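Local structure of Cj0977 (Campylobacter jejuni, 3BNV) at residues A[10-15]-A[105-110]; A[43-48]-A[119-124]; A[84-89]-A[145-150]. The protein is a sigma28-regulated, nonflagellar virulence protein with a hot-dog fold, whose molecular function is not known. All blocks are in the same frame, centred on the assembly; numbering follows the deposited sequence.

Interaction 1: A[10-15]-A[105-110]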
loop_
_atom_site.group_PDB
_atom_site.type_symbol
_atom_site.label_atom_id
_atom_site.label_comp_id
_atom_site.label_asym_id
_atom_site.label_seq_id
_atom_site.Cartn_x
_atom_site.Cartn_y
_atom_site.Cartn_z
ATOM N N GLU A 10 15.976 -13.340 -8.720
ATOM C CA GLU A 10 15.353 -14.648 -8.431
ATOM C C GLU A 10 16.352 -15.854 -8.305
ATOM O O GLU A 10 16.510 -16.709 -9.200
ATOM C CB GLU A 10 14.275 -14.948 -9.440
ATOM C CG GLU A 10 13.029 -14.157 -9.200
ATOM C CD GLU A 10 13.253 -12.663 -9.273
ATOM O OE1 GLU A 10 12.224 -11.954 -9.402
ATOM O OE2 GLU A 10 14.438 -12.216 -9.205
ATOM N N GLU A 11 17.043 -15.838 -7.164
ATOM C CA GLU A 11 17.544 -17.016 -6.490
ATOM C C GLU A 11 16.513 -17.453 -5.422
ATOM O O GLU A 11 16.863 -18.118 -4.445
ATOM C CB GLU A 11 18.854 -16.641 -5.800
ATOM C CG GLU A 11 18.854 -15.207 -5.280
ATOM C CD GLU A 11 19.973 -14.935 -4.281
ATOM O OE1 GLU A 11 20.048 -15.648 -3.254
ATOM O OE2 GLU A 11 20.763 -13.998 -4.523
ATOM N N TYR A 12 15.247 -17.062 -5.595
ATOM C CA TYR A 12 14.206 -17.423 -4.640
ATOM C C TYR A 12 13.145 -18.329 -5.250
ATOM O O TYR A 12 12.333 -18.919 -4.526
ATOM C CB TYR A 12 13.522 -16.180 -4.086
ATOM C CG TYR A 12 14.385 -15.306 -3.222
ATOM C CD1 TYR A 12 14.354 -15.422 -1.841
ATOM C CD2 TYR A 12 15.203 -14.343 -3.788
ATOM C CE1 TYR A 12 15.120 -14.609 -1.052
ATOM C CE2 TYR A 12 15.989 -13.529 -3.008
ATOM C CZ TYR A 12 15.953 -13.664 -1.644
ATOM O OH TYR A 12 16.746 -12.847 -0.869
ATOM N N ALA A 13 13.136 -18.421 -6.579
ATOM C CA ALA A 13 12.204 -19.296 -7.278
ATOM C C ALA A 13 12.687 -19.576 -8.680
ATOM O O ALA A 13 13.232 -18.688 -9.342
ATOM C CB ALA A 13 10.828 -18.675 -7.333
ATOM N N SER A 14 12.455 -20.805 -9.137
ATOM C CA SER A 14 12.895 -21.217 -10.457
ATOM C C SER A 14 12.182 -20.414 -11.532
ATOM O O SER A 14 11.111 -19.864 -11.297
ATOM C CB SER A 14 12.671 -22.722 -10.655
ATOM O OG SER A 14 11.290 -23.067 -10.699
ATOM N N ALA A 15 12.784 -20.332 -12.714
ATOM C CA ALA A 15 12.089 -19.731 -13.850
ATOM C C ALA A 15 10.761 -20.467 -14.104
ATOM O O ALA A 15 9.733 -19.847 -14.395
ATOM C CB ALA A 15 12.962 -19.760 -15.083
ATOM N N VAL A 105 15.215 -8.156 0.549
ATOM C CA VAL A 105 14.108 -8.777 -0.128
ATOM C C VAL A 105 13.113 -9.365 0.867
ATOM O O VAL A 105 13.461 -10.102 1.769
ATOM C CB VAL A 105 14.536 -9.767 -1.254
ATOM C CG1 VAL A 105 16.004 -9.857 -1.352
ATOM C CG2 VAL A 105 13.882 -11.131 -1.083
ATOM N N LEU A 106 11.862 -8.989 0.696
ATOM C CA LEU A 106 10.801 -9.428 1.559
ATOM C C LEU A 106 10.169 -10.697 1.004
ATOM O O LEU A 106 9.895 -10.809 -0.201
ATOM C CB LEU A 106 9.765 -8.330 1.629
ATOM C CG LEU A 106 8.504 -8.552 2.446
ATOM C CD1 LEU A 106 8.839 -8.546 3.929
ATOM C CD2 LEU A 106 7.552 -7.430 2.107
ATOM N N GLU A 107 9.951 -11.664 1.886
ATOM C CA GLU A 107 9.313 -12.915 1.510
ATOM C C GLU A 107 7.906 -12.986 2.153
ATOM O O GLU A 107 7.774 -13.015 3.365
ATOM C CB GLU A 107 10.207 -14.073 1.939
ATOM C CG GLU A 107 11.550 -14.027 1.279
ATOM C CD GLU A 107 12.486 -15.195 1.667
ATOM O OE1 GLU A 107 13.579 -14.895 2.263
ATOM O OE2 GLU A 107 12.113 -16.391 1.366
ATOM N N LEU A 108 6.855 -12.982 1.337
ATOM C CA LEU A 108 5.495 -12.996 1.871
ATOM C C LEU A 108 4.794 -14.350 1.679
ATOM O O LEU A 108 4.962 -14.999 0.660
ATOM C CB LEU A 108 4.667 -11.869 1.249
ATOM C CG LEU A 108 5.298 -10.475 1.288
ATOM C CD1 LEU A 108 6.258 -10.193 0.128
ATOM C CD2 LEU A 108 4.236 -9.392 1.322
ATOM N N GLU A 109 4.030 -14.771 2.678
ATOM C CA GLU A 109 3.142 -15.918 2.527
ATOM C C GLU A 109 1.736 -15.509 2.904
ATOM O O GLU A 109 1.542 -14.776 3.875
ATOM C CB GLU A 109 3.553 -17.092 3.402
ATOM C CG GLU A 109 4.876 -17.650 3.058
ATOM C CD GLU A 109 5.243 -18.833 3.923
ATOM O OE1 GLU A 109 6.449 -18.964 4.254
ATOM O OE2 GLU A 109 4.342 -19.636 4.271
ATOM N N ALA A 110 0.761 -15.996 2.150
ATOM C CA ALA A 110 -0.650 -15.678 2.402
ATOM C C ALA A 110 -1.480 -16.938 2.525
ATOM O O ALA A 110 -1.344 -17.852 1.716
ATOM C CB ALA A 110 -1.195 -14.801 1.273
#
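The phenolic oxygen OH of Tyr12 lies against both methyls of Val105, 3.1 Å from CG1 and 3.3 Å from CG2. These distances are very short and the placement of the valine methyls is doubtful in detail, so the contact is sounder than its exact geometry. No hydrogen bond joins the two segments, and this polar atom meets strand 105-110 through apolar groups alone. The two side chains approach from opposite directions, the tyrosine from the N-terminal loop and the valine from the sheet. The ring takes part too, with Val105 CG2 approaching Tyr12 CZ obliquely. CB of Tyr12 points at the strand, and with chi1 -67° CG lies beside the backbone N, from where the ring reaches Val105 and Glu107. Further along the ring, Glu107 supplies a carboxylate at the edge and near the ring plane, with OE1 3.7 Å from Tyr12 CE1. OE2 of Glu107 is 4.0 Å from CD1 of Tyr12, and the carboxylate plane stands 71° from the ring. The glutamate chain is extended beyond CG and crosses the tyrosine at about a right angle. The loop sits beside the start of the strand, on the side to which Val105 and Glu107 point, while Leu106 faces helix 67-82. Two residues beyond Tyr12, Ser14 N-caps helix 15-22 with its OG bonded to Asp17 N. The contact is mainly an apolar one between a partly exposed ring and a valine, and the negative carboxylate probably gains a little from the weakly positive hydrogens at the ring edge.

Interaction 2: A[43-48]-A[119-124]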
loop_
_atom_site.group_PDB
_atom_site.type_symbol
_atom_site.label_atom_id
_atom_site.label_comp_id
_atom_site.label_asym_id
_atom_site.label_seq_id
_atom_site.Cartn_x
_atom_site.Cartn_y
_atom_site.Cartn_z
ATOM N N ASP A 43 -1.640 -21.954 -4.795
ATOM C CA ASP A 43 -2.359 -23.190 -4.561
ATOM C C ASP A 43 -3.712 -22.754 -4.015
ATOM O O ASP A 43 -3.957 -21.556 -3.774
ATOM C CB ASP A 43 -1.617 -24.023 -3.504
ATOM C CG ASP A 43 -1.769 -25.551 -3.699
ATOM O OD1 ASP A 43 -0.985 -26.288 -3.059
ATOM O OD2 ASP A 43 -2.643 -26.032 -4.476
ATOM N N LYS A 44 -4.587 -23.720 -3.796
ATOM C CA LYS A 44 -5.863 -23.433 -3.164
ATOM C C LYS A 44 -5.650 -22.673 -1.845
ATOM O O LYS A 44 -4.979 -23.185 -0.932
ATOM C CB LYS A 44 -6.587 -24.745 -2.885
ATOM C CG LYS A 44 -7.922 -24.565 -2.230
ATOM C CD LYS A 44 -8.851 -23.812 -3.139
ATOM C CE LYS A 44 -10.287 -24.269 -2.950
ATOM N NZ LYS A 44 -10.926 -23.597 -1.785
ATOM N N ASN A 45 -6.204 -21.464 -1.738
ATOM C CA ASN A 45 -6.171 -20.733 -0.468
ATOM C C ASN A 45 -4.780 -20.333 -0.036
ATOM O O ASN A 45 -4.543 -20.075 1.147
ATOM C CB ASN A 45 -6.817 -21.542 0.663
ATOM C CG ASN A 45 -8.345 -21.448 0.656
ATOM O OD1 ASN A 45 -8.921 -20.468 0.167
ATOM N ND2 ASN A 45 -9.001 -22.464 1.196
ATOM N N TYR A 46 -3.851 -20.279 -0.981
ATOM C CA TYR A 46 -2.457 -20.108 -0.623
ATOM C C TYR A 46 -1.665 -19.393 -1.716
ATOM O O TYR A 46 -1.872 -19.633 -2.910
ATOM C CB TYR A 46 -1.824 -21.467 -0.321
ATOM C CG TYR A 46 -0.327 -21.369 -0.132
ATOM C CD1 TYR A 46 0.555 -21.617 -1.187
ATOM C CD2 TYR A 46 0.202 -20.986 1.089
ATOM C CE1 TYR A 46 1.914 -21.514 -1.010
ATOM C CE2 TYR A 46 1.551 -20.866 1.271
ATOM C CZ TYR A 46 2.411 -21.130 0.229
ATOM O OH TYR A 46 3.771 -20.999 0.451
ATOM N N ALA A 47 -0.748 -18.521 -1.301
ATOM C CA ALA A 47 0.184 -17.897 -2.238
ATOM C C ALA A 47 1.471 -17.433 -1.559
ATOM O O ALA A 47 1.480 -17.072 -0.378
ATOM C CB ALA A 47 -0.475 -16.743 -2.955
ATOM N N LYS A 48 2.559 -17.444 -2.315
ATOM C CA LYS A 48 3.862 -17.004 -1.809
ATOM C C LYS A 48 4.441 -15.959 -2.756
ATOM O O LYS A 48 4.374 -16.122 -3.972
ATOM C CB LYS A 48 4.806 -18.195 -1.724
ATOM C CG LYS A 48 5.868 -18.094 -0.640
ATOM C CD LYS A 48 6.834 -19.303 -0.667
ATOM C CE LYS A 48 7.769 -19.332 0.573
ATOM N NZ LYS A 48 8.265 -20.723 0.963
ATOM N N LYS A 119 -18.292 -15.044 -0.903
ATOM C CA LYS A 119 -17.378 -14.279 -1.775
ATOM C C LYS A 119 -16.432 -13.346 -0.997
ATOM O O LYS A 119 -15.479 -12.811 -1.564
ATOM C CB LYS A 119 -18.173 -13.466 -2.807
ATOM C CG LYS A 119 -18.942 -14.304 -3.803
ATOM C CD LYS A 119 -19.846 -13.418 -4.623
ATOM C CE LYS A 119 -20.663 -14.246 -5.619
ATOM N NZ LYS A 119 -19.769 -14.902 -6.609
ATOM N N LYS A 120 -16.715 -13.159 0.294
ATOM C CA LYS A 120 -15.863 -12.378 1.186
ATOM C C LYS A 120 -14.941 -13.323 1.978
ATOM O O LYS A 120 -15.412 -14.222 2.695
ATOM C CB LYS A 120 -16.734 -11.506 2.099
ATOM C CG LYS A 120 -15.992 -10.782 3.228
ATOM C CD LYS A 120 -16.976 -10.136 4.220
ATOM C CE LYS A 120 -16.215 -9.532 5.407
ATOM N NZ LYS A 120 -16.863 -8.307 6.037
ATOM N N ARG A 121 -13.636 -13.117 1.822
ATOM C CA ARG A 121 -12.605 -13.980 2.390
ATOM C C ARG A 121 -11.610 -13.196 3.234
ATOM O O ARG A 121 -11.210 -12.072 2.862
ATOM C CB ARG A 121 -11.807 -14.621 1.262
ATOM C CG ARG A 121 -12.608 -15.115 0.104
ATOM C CD ARG A 121 -13.331 -16.411 0.455
ATOM N NE ARG A 121 -12.461 -17.323 1.177
ATOM C CZ ARG A 121 -11.781 -18.317 0.615
ATOM N NH1 ARG A 121 -11.866 -18.546 -0.682
ATOM N NH2 ARG A 121 -11.020 -19.098 1.360
ATOM N N ASP A 122 -11.186 -13.803 4.347
ATOM C CA ASP A 122 -10.128 -13.226 5.207
ATOM C C ASP A 122 -8.801 -13.913 4.895
ATOM O O ASP A 122 -8.720 -15.129 4.863
ATOM C CB ASP A 122 -10.485 -13.401 6.701
ATOM C CG ASP A 122 -11.842 -12.785 7.059
ATOM O OD1 ASP A 122 -12.250 -11.806 6.392
ATOM O OD2 ASP A 122 -12.515 -13.272 8.005
ATOM N N VAL A 123 -7.762 -13.134 4.673
ATOM C CA VAL A 123 -6.466 -13.687 4.309
ATOM C C VAL A 123 -5.387 -13.239 5.283
ATOM O O VAL A 123 -5.239 -12.052 5.566
ATOM C CB VAL A 123 -6.089 -13.247 2.890
ATOM C CG1 VAL A 123 -4.690 -13.778 2.507
ATOM C CG2 VAL A 123 -7.153 -13.705 1.900
ATOM N N LYS A 124 -4.638 -14.200 5.804
ATOM C CA LYS A 124 -3.584 -13.912 6.767
ATOM C C LYS A 124 -2.275 -13.798 5.969
ATOM O O LYS A 124 -1.912 -14.715 5.224
ATOM C CB LYS A 124 -3.554 -15.038 7.807
ATOM C CG LYS A 124 -3.425 -14.589 9.234
ATOM C CD LYS A 124 -2.156 -13.701 9.402
ATOM C CE LYS A 124 -1.909 -13.258 10.874
ATOM N NZ LYS A 124 -2.573 -11.948 11.212
#
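Arg121 starts with CB directed at segment 43-48 and ends at the side-chain oxygen of Asn45. CG stays beside the backbone N, and the chain then bends twice, at chi2 and chi3, instead of running straight out from the strand. Ala112 of strand 105-112, which lies between the strands carrying the two segments, packs against the arginine and is backbone-bonded to Asn45. At the guanidinium, CZ and NH1 are each 3.6 Å from Asn45 OD1, and NH2 closes to 2.8 Å of that oxygen in the single hydrogen bond of the contact. The bond is moderately bent, with an N-H...O angle of 149°. NH2 reaches OD1 from above the carbonyl plane, off the lone pairs, while OD1 lies at the guanidinium edge, somewhat tilted from its plane. The amide and guanidinium planes are nearly perpendicular, 81° apart. Leu113 O is a second acceptor for NH2. Asn45 occupies the third position of a type II beta turn with a left-handed backbone (phi 66°), and the turn, which links strands 38-43 and 46-52, is closed by Tyr46 N on Asp43 O at 3.1 Å. Near the same charge, Lys44 NZ stands 5.3 Å from Arg121 NH1, and Glu116 offers that lysine a weak, long ion pair. The contact is a single surface hydrogen bond joining a hairpin turn to the start of the second strand over, across the end of strand 105-112. The amide is neutral, so this bond by itself probably leaves the arginine charge unbalanced.

Interaction 3: A[84-89]-A[145-150]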
loop_
_atom_site.group_PDB
_atom_site.type_symbol
_atom_site.label_atom_id
_atom_site.label_comp_id
_atom_site.label_asym_id
_atom_site.label_seq_id
_atom_site.Cartn_x
_atom_site.Cartn_y
_atom_site.Cartn_z
ATOM N N LYS A 84 -9.181 -15.033 -7.943
ATOM C CA LYS A 84 -10.383 -14.833 -8.724
ATOM C C LYS A 84 -10.148 -13.730 -9.742
ATOM O O LYS A 84 -9.407 -12.785 -9.487
ATOM C CB LYS A 84 -11.538 -14.451 -7.814
ATOM C CG LYS A 84 -12.015 -15.588 -6.944
ATOM C CD LYS A 84 -13.048 -16.431 -7.639
ATOM C CE LYS A 84 -13.352 -17.693 -6.874
ATOM N NZ LYS A 84 -14.356 -18.487 -7.636
ATOM N N GLU A 85 -10.773 -13.841 -10.902
ATOM C CA GLU A 85 -10.532 -12.860 -11.935
ATOM C C GLU A 85 -11.009 -11.482 -11.517
ATOM O O GLU A 85 -10.381 -10.491 -11.827
ATOM C CB GLU A 85 -11.197 -13.255 -13.243
ATOM C CG GLU A 85 -10.929 -12.261 -14.351
ATOM C CD GLU A 85 -11.389 -12.761 -15.675
ATOM O OE1 GLU A 85 -10.938 -12.209 -16.709
ATOM O OE2 GLU A 85 -12.203 -13.715 -15.675
ATOM N N PHE A 86 -12.133 -11.417 -10.823
ATOM C CA PHE A 86 -12.692 -10.139 -10.415
ATOM C C PHE A 86 -12.763 -10.025 -8.894
ATOM O O PHE A 86 -13.697 -10.507 -8.275
ATOM C CB PHE A 86 -14.095 -9.945 -11.006
ATOM C CG PHE A 86 -14.176 -10.153 -12.492
ATOM C CD1 PHE A 86 -14.992 -11.152 -13.019
ATOM C CD2 PHE A 86 -13.475 -9.330 -13.366
ATOM C CE1 PHE A 86 -15.097 -11.343 -14.390
ATOM C CE2 PHE A 86 -13.565 -9.508 -14.727
ATOM C CZ PHE A 86 -14.376 -10.520 -15.251
ATOM N N SER A 87 -11.783 -9.369 -8.294
ATOM C CA SER A 87 -11.769 -9.213 -6.857
ATOM C C SER A 87 -11.164 -7.877 -6.479
ATOM O O SER A 87 -10.464 -7.247 -7.270
ATOM C CB SER A 87 -10.993 -10.344 -6.194
ATOM O OG SER A 87 -9.624 -10.191 -6.446
ATOM N N VAL A 88 -11.458 -7.449 -5.263
ATOM C CA VAL A 88 -10.853 -6.266 -4.716
ATOM C C VAL A 88 -10.645 -6.518 -3.249
ATOM O O VAL A 88 -11.150 -7.526 -2.708
ATOM C CB VAL A 88 -11.732 -5.015 -4.919
ATOM C CG1 VAL A 88 -12.086 -4.843 -6.376
ATOM C CG2 VAL A 88 -12.981 -5.072 -4.060
ATOM N N ILE A 89 -9.890 -5.641 -2.588
ATOM C CA ILE A 89 -9.828 -5.721 -1.127
ATOM C C ILE A 89 -10.658 -4.637 -0.486
ATOM O O ILE A 89 -10.754 -3.547 -1.033
ATOM C CB ILE A 89 -8.407 -5.771 -0.590
ATOM C CG1 ILE A 89 -7.744 -4.402 -0.607
ATOM C CG2 ILE A 89 -7.609 -6.803 -1.360
ATOM C CD1 ILE A 89 -6.326 -4.406 -0.031
ATOM N N ASP A 145 -18.766 -12.106 -9.776
ATOM C CA ASP A 145 -18.820 -12.967 -10.959
ATOM C C ASP A 145 -18.530 -12.121 -12.186
ATOM O O ASP A 145 -18.062 -12.635 -13.198
ATOM C CB ASP A 145 -20.164 -13.709 -11.087
ATOM C CG ASP A 145 -20.583 -14.411 -9.790
ATOM O OD1 ASP A 145 -20.722 -13.710 -8.762
ATOM O OD2 ASP A 145 -20.790 -15.649 -9.787
ATOM N N GLU A 146 -18.769 -10.812 -12.075
ATOM C CA GLU A 146 -18.401 -9.863 -13.136
ATOM C C GLU A 146 -17.524 -8.715 -12.638
ATOM O O GLU A 146 -17.423 -8.480 -11.441
ATOM C CB GLU A 146 -19.648 -9.342 -13.855
ATOM C CG GLU A 146 -20.257 -10.401 -14.765
ATOM C CD GLU A 146 -21.741 -10.182 -15.066
ATOM O OE1 GLU A 146 -22.193 -9.011 -15.190
ATOM O OE2 GLU A 146 -22.456 -11.206 -15.200
ATOM N N HIS A 147 -16.876 -8.006 -13.559
ATOM C CA HIS A 147 -15.994 -6.927 -13.157
ATOM C C HIS A 147 -16.761 -5.865 -12.417
ATOM O O HIS A 147 -17.850 -5.484 -12.841
ATOM C CB HIS A 147 -15.295 -6.291 -14.345
ATOM C CG HIS A 147 -14.218 -5.344 -13.936
ATOM N ND1 HIS A 147 -14.479 -4.043 -13.572
ATOM C CD2 HIS A 147 -12.893 -5.531 -13.749
ATOM C CE1 HIS A 147 -13.355 -3.460 -13.201
ATOM N NE2 HIS A 147 -12.375 -4.340 -13.300
ATOM N N ILE A 148 -16.186 -5.354 -11.336
ATOM C CA ILE A 148 -16.921 -4.434 -10.468
ATOM C C ILE A 148 -17.534 -3.200 -11.147
ATOM O O ILE A 148 -18.608 -2.773 -10.754
ATOM C CB ILE A 148 -16.117 -4.043 -9.178
ATOM C CG1 ILE A 148 -17.040 -3.392 -8.140
ATOM C CG2 ILE A 148 -14.917 -3.151 -9.496
ATOM C CD1 ILE A 148 -16.560 -3.573 -6.701
ATOM N N PHE A 149 -16.883 -2.645 -12.167
ATOM C CA PHE A 149 -17.365 -1.407 -12.777
ATOM C C PHE A 149 -18.494 -1.648 -13.770
ATOM O O PHE A 149 -18.989 -0.702 -14.406
ATOM C CB PHE A 149 -16.230 -0.657 -13.487
ATOM C CG PHE A 149 -15.176 -0.115 -12.555
ATOM C CD1 PHE A 149 -13.849 -0.036 -12.959
ATOM C CD2 PHE A 149 -15.510 0.317 -11.281
ATOM C CE1 PHE A 149 -12.873 0.462 -12.101
ATOM C CE2 PHE A 149 -14.538 0.823 -10.423
ATOM C CZ PHE A 149 -13.222 0.884 -10.832
ATOM N N LYS A 150 -18.901 -2.910 -13.907
ATOM C CA LYS A 150 -19.878 -3.309 -14.920
ATOM C C LYS A 150 -21.176 -3.787 -14.274
ATOM O O LYS A 150 -21.393 -3.575 -13.081
ATOM C CB LYS A 150 -19.279 -4.395 -15.830
ATOM C CG LYS A 150 -20.271 -5.449 -16.358
ATOM C CD LYS A 150 -19.558 -6.481 -17.253
ATOM C CE LYS A 150 -20.542 -7.308 -18.114
ATOM N NZ LYS A 150 -20.696 -8.740 -17.679
#
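The main contact between Phe86 and residues 145-147 is a peptide group lying over the aromatic ring, an amide-pi packing. The Glu146-His147 peptide covers one face of Phe86, with His147 N 3.5 Å above the ring centre and Glu146 C offset toward the rim. His147 CA belongs to the same face, 3.5 Å from Phe86 CD2. Asp145 O approaches obliquely, 3.4 Å from Phe86 CD1. On the opposite face Glu85 CG stands 3.8 Å above the plane, so the ring is held between its own chain neighbour and the C-terminal loop. The aromatic pair is looser: the Phe86 and His147 rings have centroids 5.9 Å apart and planes at 85°, in an oblique arrangement. His147 CB comes nearer, 3.7 Å from Phe86 CE2. CG of His147 is anti to the backbone N (chi1 -170°), carrying the imidazole away from the peptide that lies on Phe86. Polar bonds shape the loop itself. His147 ND1 accepts a hydrogen bond from Phe149 N (3.1 Å), straight at the hydrogen (170°) but with the donor tilted from the ring plane, within the type I turn from His147 to Lys150. NE2 binds Asp60 of the second subunit, so both ring nitrogens of this buried histidine are engaged. Glu146 OE1 pairs with Lys150 NZ in a salt bridge whose hydrogen bond is weak. Ile148 and Phe149 rest on Pro99 and Leu100 of the second subunit. The loop follows strand 132-143, which runs antiparallel to strand 87-96, and Ile89 of the latter packs on helix 67-82.

Interactions 1 and 2 adjoin within one antiparallel sheet, their centres 18 Å apart. Strand 105-112 carries interaction 1 and separates the strands of interaction 2; Ala110 N lies 2.8 Å from Ala47 O, a probable hydrogen bond, and Ala110 CB packs on Val123 CG1. Interactions 2 and 3, 16 Å between centres, are joined by a salt bridge from Lys119 NZ to Asp145 OD1 (2.6 Å). Interactions 1 and 3 do not touch: they lie on opposite sides of the chain's centre, nearest atoms about 11 Å apart. Of the three, interaction 3 alone meets the second subunit. With the molecular function unknown, none of the three can be assigned to an active site.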